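Local coordinates for protein MB2760 (Mycobacterium tuberculosis, PDB 2BNG) that hydrolyses long or bulky lipophilic epoxides in vitro, such as 9,10-epoxystearic acid and cholesterol 5,6-oxide, as a member of the limonene-1,2-epoxide hydrolase family, at the interface of chains A and B and the interface of chains A and C. Sequence-based numbering; all coordinates share one arbitrary frame. Chains: chain A/B/C, MB2760.

Contact 1 and contact 2 lie on different faces of chain A, their centres about 32 Å apart, and share no residues. Contact 1 uses strand 79-83 and the start of strand 86-97 in both partners, matched about a two-fold axis. Contact 2 joins the end of helix 57-65 and the loop after it to the N-terminal segment and helix 13-30 of chain C, without exact two-fold symmetry. In the deposited six-copy assembly chain A therefore holds both neighbours at once. The symmetric, sheet-edge contact 1 is the likelier biological dimer interface, whereas contact 2, more polar and unequal, may reflect crystal packing.

Contact 1: the interface of chains A and B. Residues chain A 79-82, 88-90; chain B 80-83, 86, 88.
Two symmetry-related leucines meet at the centre, A:Leu88 CB lying 3.8 Å from B:Leu88 CB. In each, CG is anti to the carbonyl carbon (chi1 -59°), which sends the branched tip over the partner's backbone. B:Leu88 CD1 rests on the backbone of A:Gly81, 3.6 Å from A:Gly81 N; a glycine has no side chain there to stand in the methyl's way. The other methyl, B:Leu88 CD2, reaches the peptide between A:Thr89 and A:Glu90, 3.6 Å from A:Glu90 N. Leucine suits this place because its two methyls can press on two strands at once. Beside it, A:Arg79 lays its aliphatic CD against the small B:Ala86 CB. Farther along, A:Ala82 and B:Ala82 form an antiparallel bridge with weak reciprocal bonds, A:Ala82 N to B:Ala82 O and B:Ala82 N to A:Ala82 O, 3.4 Å each.

At the polar rim, the extended A:Arg79 forms a salt bridge within chain A that would hold its tip: A:Arg79 NH2 donates, close to the guanidinium plane, to the syn lone pair of A:Glu90 OE1 at 2.9 Å. A:Ile80 N donates weakly to B:Asp83 OD2, but B:Asp83 OD2 and A:Ile80 O, 2.8 Å apart, clash as two acceptors unless the carboxylate is protonated. Through paired leucines and bridged strand edges, the patch probably stabilises a dimer; the active-site A:Asp122 and A:Asp93 lie about 13 and 14 Å from the contact's centre.

Contact 2: the interface of chains A and C. Residues chain A 65-69; chain C 10-12, 15, 19.
From CB outward, A:Gln68 runs as an extended chain, CG anti to the backbone N (chi1 171°), alongside the N-terminal segment of chain C. A:Gln68 CG packs 3.7 Å from C:Thr11 CB, the branch carbon, as the two side chains slide past each other in opposite directions. The amide carbon, A:Gln68 CD, then lies 3.8 Å from C:Thr11 CA. At the tip, the carbonyl oxygen A:Gln68 OE1 lies 3.4 Å from C:Pro12 CD, the two side chains crossing at about a right angle. The amide nitrogen NE2 also sits near C:Thr11 CA. Glutamine suits this role, its methylenes giving an apolar flank and its neutral amide lying against backbone without bringing a charge.

The main-chain oxygen of the same residue is the polar grip. C:Arg19, bent at chi3 (-115°), brings C:Arg19 NH2 to A:Gln68 O at 2.9 Å; the oxygen lies near the guanidinium plane, while the nitrogen stands above the carbonyl plane. C:Arg19 NH2 also makes a weak bond to A:Arg66 O, 3.2 Å; a long, multi-donor arginine can thus bridge two carbonyls of the loop. In C:Thr15, chi1 (-48°) sets CG2 anti to the backbone N, offering a small methyl to A:Arg66 CA and to the rim of one C:Arg19 guanidinium face. The patch joins the loop after helix 57-65 to a neighbour's N-terminal region, and may serve crystal packing rather than a biological assembly.

Contact 1: the interface of chains A and B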
loop_
_atom_site.group_PDB
_atom_site.type_symbol
_atom_site.label_atom_id
_atom_site.label_comp_id
_atom_site.label_asym_id
_atom_site.label_seq_id
_atom_site.Cartn_x
_atom_site.Cartn_y
_atom_site.Cartn_z
ATOM N N ARG A 79 -5.844 14.081 1.307
ATOM C CA ARG A 79 -6.516 14.080 2.603
ATOM C C ARG A 79 -5.469 13.897 3.706
ATOM O O ARG A 79 -4.463 13.190 3.546
ATOM C CB ARG A 79 -7.538 12.947 2.710
ATOM C CG ARG A 79 -8.742 13.032 1.799
ATOM C CD ARG A 79 -9.534 11.739 1.859
ATOM N NE ARG A 79 -10.767 11.845 1.107
ATOM C CZ ARG A 79 -10.945 11.575 -0.179
ATOM N NH1 ARG A 79 -12.087 11.741 -0.693
ATOM N NH2 ARG A 79 -10.030 11.151 -0.980
ATOM N N ILE A 80 -5.726 14.550 4.827
ATOM C CA ILE A 80 -4.812 14.590 5.959
ATOM C C ILE A 80 -5.632 14.775 7.237
ATOM O O ILE A 80 -6.355 15.764 7.373
ATOM C CB ILE A 80 -3.775 15.717 5.801
ATOM C CG1 ILE A 80 -2.768 15.674 6.950
ATOM C CG2 ILE A 80 -4.453 17.093 5.677
ATOM C CD1 ILE A 80 -1.536 16.537 6.745
ATOM N N GLY A 81 -5.547 13.810 8.152
ATOM C CA GLY A 81 -6.215 13.909 9.448
ATOM C C GLY A 81 -5.309 13.588 10.611
ATOM O O GLY A 81 -4.222 13.058 10.437
ATOM N N ALA A 82 -5.757 13.909 11.809
ATOM C CA ALA A 82 -4.919 13.743 12.988
ATOM C C ALA A 82 -5.689 13.067 14.092
ATOM O O ALA A 82 -6.893 13.198 14.184
ATOM C CB ALA A 82 -4.403 15.087 13.483
ATOM N N LEU A 88 -2.195 11.177 9.738
ATOM C CA LEU A 88 -2.236 10.248 8.618
ATOM C C LEU A 88 -2.495 11.040 7.355
ATOM O O LEU A 88 -3.218 12.031 7.394
ATOM C CB LEU A 88 -3.306 9.170 8.815
ATOM C CG LEU A 88 -3.240 8.237 10.039
ATOM C CD1 LEU A 88 -3.931 8.830 11.270
ATOM C CD2 LEU A 88 -3.868 6.879 9.713
ATOM N N THR A 89 -1.897 10.589 6.247
ATOM C CA THR A 89 -2.029 11.252 4.954
ATOM C C THR A 89 -2.391 10.275 3.839
ATOM O O THR A 89 -1.890 9.160 3.824
ATOM C CB THR A 89 -0.714 11.952 4.525
ATOM O OG1 THR A 89 0.370 11.028 4.501
ATOM C CG2 THR A 89 -0.331 12.966 5.450
ATOM N N GLU A 90 -3.247 10.704 2.913
ATOM C CA GLU A 90 -3.456 10.009 1.648
ATOM C C GLU A 90 -2.858 10.895 0.555
ATOM O O GLU A 90 -3.322 12.044 0.360
ATOM C CB GLU A 90 -4.949 9.785 1.384
ATOM C CG GLU A 90 -5.250 9.135 0.042
ATOM C CD GLU A 90 -6.735 9.158 -0.372
ATOM O OE1 GLU A 90 -7.480 10.114 -0.023
ATOM O OE2 GLU A 90 -7.149 8.219 -1.087
ATOM N N ILE B 80 -6.004 6.053 13.968
ATOM C CA ILE B 80 -7.210 6.525 13.303
ATOM C C ILE B 80 -7.350 8.026 13.564
ATOM O O ILE B 80 -7.432 8.451 14.717
ATOM C CB ILE B 80 -8.455 5.762 13.793
ATOM C CG1 ILE B 80 -9.689 6.206 13.009
ATOM C CG2 ILE B 80 -8.647 5.916 15.312
ATOM C CD1 ILE B 80 -10.907 5.319 13.193
ATOM N N GLY B 81 -7.340 8.825 12.497
ATOM C CA GLY B 81 -7.549 10.268 12.607
ATOM C C GLY B 81 -8.574 10.796 11.634
ATOM O O GLY B 81 -8.971 10.114 10.701
ATOM N N ALA B 82 -9.007 12.023 11.847
ATOM C CA ALA B 82 -10.074 12.590 11.035
ATOM C C ALA B 82 -9.710 13.980 10.582
ATOM O O ALA B 82 -8.982 14.684 11.251
ATOM C CB ALA B 82 -11.383 12.639 11.810
ATOM N N ASP B 83 -10.224 14.337 9.418
ATOM C CA ASP B 83 -10.204 15.706 8.957
ATOM C C ASP B 83 -11.552 16.018 8.321
ATOM O O ASP B 83 -11.834 15.678 7.169
ATOM C CB ASP B 83 -8.913 16.027 8.157
ATOM C CG ASP B 83 -9.141 16.604 6.785
ATOM O OD1 ASP B 83 -9.624 17.765 6.718
ATOM O OD2 ASP B 83 -8.717 15.931 5.797
ATOM N N ALA B 86 -13.594 13.316 6.502
ATOM C CA ALA B 86 -12.665 12.239 6.148
ATOM C C ALA B 86 -12.044 11.574 7.377
ATOM O O ALA B 86 -11.703 12.245 8.343
ATOM C CB ALA B 86 -11.596 12.727 5.217
ATOM N N LEU B 88 -9.058 8.588 8.293
ATOM C CA LEU B 88 -7.999 7.729 7.782
ATOM C C LEU B 88 -7.628 6.740 8.865
ATOM O O LEU B 88 -7.664 7.083 10.042
ATOM C CB LEU B 88 -6.777 8.540 7.340
ATOM C CG LEU B 88 -6.920 9.608 6.239
ATOM C CD1 LEU B 88 -7.343 10.972 6.794
ATOM C CD2 LEU B 88 -5.607 9.762 5.468
#

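Contact 2: the interface of chains A and C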
loop_
_atom_site.group_PDB
_atom_site.type_symbol
_atom_site.label_atom_id
_atom_site.label_comp_id
_atom_site.label_asym_id
_atom_site.label_seq_id
_atom_site.Cartn_x
_atom_site.Cartn_y
_atom_site.Cartn_z
ATOM N N ARG A 65 18.994 15.464 1.695
ATOM C CA ARG A 65 19.748 16.622 1.179
ATOM C C ARG A 65 20.693 16.188 0.065
ATOM O O ARG A 65 20.802 16.848 -0.955
ATOM C CB ARG A 65 20.531 17.327 2.297
ATOM C CG ARG A 65 21.290 18.561 1.852
ATOM C CD ARG A 65 22.146 19.126 3.002
ATOM N NE ARG A 65 21.336 19.709 4.076
ATOM C CZ ARG A 65 20.960 20.993 4.154
ATOM N NH1 ARG A 65 21.295 21.880 3.224
ATOM N NH2 ARG A 65 20.224 21.395 5.173
ATOM N N ARG A 66 21.333 15.037 0.254
ATOM C CA ARG A 66 22.327 14.548 -0.701
ATOM C C ARG A 66 21.794 13.951 -1.989
ATOM O O ARG A 66 22.557 13.690 -2.892
ATOM C CB ARG A 66 23.246 13.579 -0.007
ATOM C CG ARG A 66 24.130 14.346 0.895
ATOM C CD ARG A 66 25.115 13.515 1.578
ATOM N NE ARG A 66 25.880 14.410 2.429
ATOM C CZ ARG A 66 26.744 14.018 3.351
ATOM N NH1 ARG A 66 26.922 12.755 3.530
ATOM N NH2 ARG A 66 27.408 14.867 4.109
HETATM N N MSE A 67 20.484 13.763 -2.066
HETATM C CA MSE A 67 19.818 13.321 -3.276
HETATM C C MSE A 67 19.501 14.465 -4.241
HETATM O O MSE A 67 19.205 14.225 -5.405
HETATM C CB MSE A 67 18.550 12.590 -2.892
HETATM C CG MSE A 67 18.829 11.153 -2.611
HETATM SE SE MSE A 67 17.218 10.377 -2.060
HETATM C CE MSE A 67 17.528 10.175 -0.283
ATOM N N GLN A 68 19.589 15.698 -3.759
ATOM C CA GLN A 68 19.273 16.841 -4.581
ATOM C C GLN A 68 20.074 16.867 -5.893
ATOM O O GLN A 68 21.295 16.759 -5.885
ATOM C CB GLN A 68 19.492 18.110 -3.801
ATOM C CG GLN A 68 19.385 19.232 -4.694
ATOM C CD GLN A 68 19.449 20.537 -4.039
ATOM O OE1 GLN A 68 20.021 20.726 -3.049
ATOM N NE2 GLN A 68 18.868 21.441 -4.613
ATOM N N GLY A 69 19.373 17.025 -7.011
ATOM C CA GLY A 69 20.003 17.065 -8.323
ATOM C C GLY A 69 20.096 15.674 -8.938
ATOM O O GLY A 69 20.536 15.529 -10.076
ATOM N N GLU C 10 18.827 24.564 -7.765
ATOM C CA GLU C 10 20.296 24.811 -7.910
ATOM C C GLU C 10 21.059 24.051 -6.827
ATOM O O GLU C 10 21.134 24.487 -5.668
ATOM C CB GLU C 10 20.625 26.309 -7.839
ATOM C CG GLU C 10 20.502 27.089 -9.171
ATOM C CD GLU C 10 19.080 27.571 -9.500
ATOM O OE1 GLU C 10 18.337 28.002 -8.581
ATOM O OE2 GLU C 10 18.714 27.547 -10.703
ATOM N N THR C 11 21.611 22.907 -7.218
ATOM C CA THR C 11 22.221 21.982 -6.281
ATOM C C THR C 11 23.636 22.433 -5.903
ATOM O O THR C 11 24.445 22.719 -6.787
ATOM C CB THR C 11 22.179 20.528 -6.826
ATOM O OG1 THR C 11 23.282 19.771 -6.309
ATOM C CG2 THR C 11 22.231 20.515 -8.330
ATOM N N PRO C 12 23.928 22.519 -4.584
ATOM C CA PRO C 12 25.208 23.096 -4.123
ATOM C C PRO C 12 26.443 22.259 -4.428
ATOM O O PRO C 12 26.413 21.024 -4.348
ATOM C CB PRO C 12 25.015 23.255 -2.605
ATOM C CG PRO C 12 23.928 22.334 -2.243
ATOM C CD PRO C 12 23.069 22.096 -3.461
ATOM N N THR C 15 27.189 19.116 -2.296
ATOM C CA THR C 15 26.581 17.824 -2.632
ATOM C C THR C 15 27.300 17.196 -3.800
ATOM O O THR C 15 27.536 15.999 -3.801
ATOM C CB THR C 15 25.115 18.011 -3.036
ATOM O OG1 THR C 15 24.465 18.836 -2.090
ATOM C CG2 THR C 15 24.385 16.755 -3.094
ATOM N N ARG C 19 29.445 13.593 -3.797
ATOM C CA ARG C 19 29.127 12.625 -4.807
ATOM C C ARG C 19 30.280 12.240 -5.750
ATOM O O ARG C 19 30.387 11.084 -6.118
ATOM C CB ARG C 19 28.046 13.250 -5.603
ATOM C CG ARG C 19 27.044 12.340 -5.960
ATOM C CD ARG C 19 26.188 13.118 -6.803
ATOM N NE ARG C 19 24.885 13.313 -6.265
ATOM C CZ ARG C 19 24.154 14.365 -6.544
ATOM N NH1 ARG C 19 24.547 15.350 -7.327
ATOM N NH2 ARG C 19 22.992 14.404 -6.029
#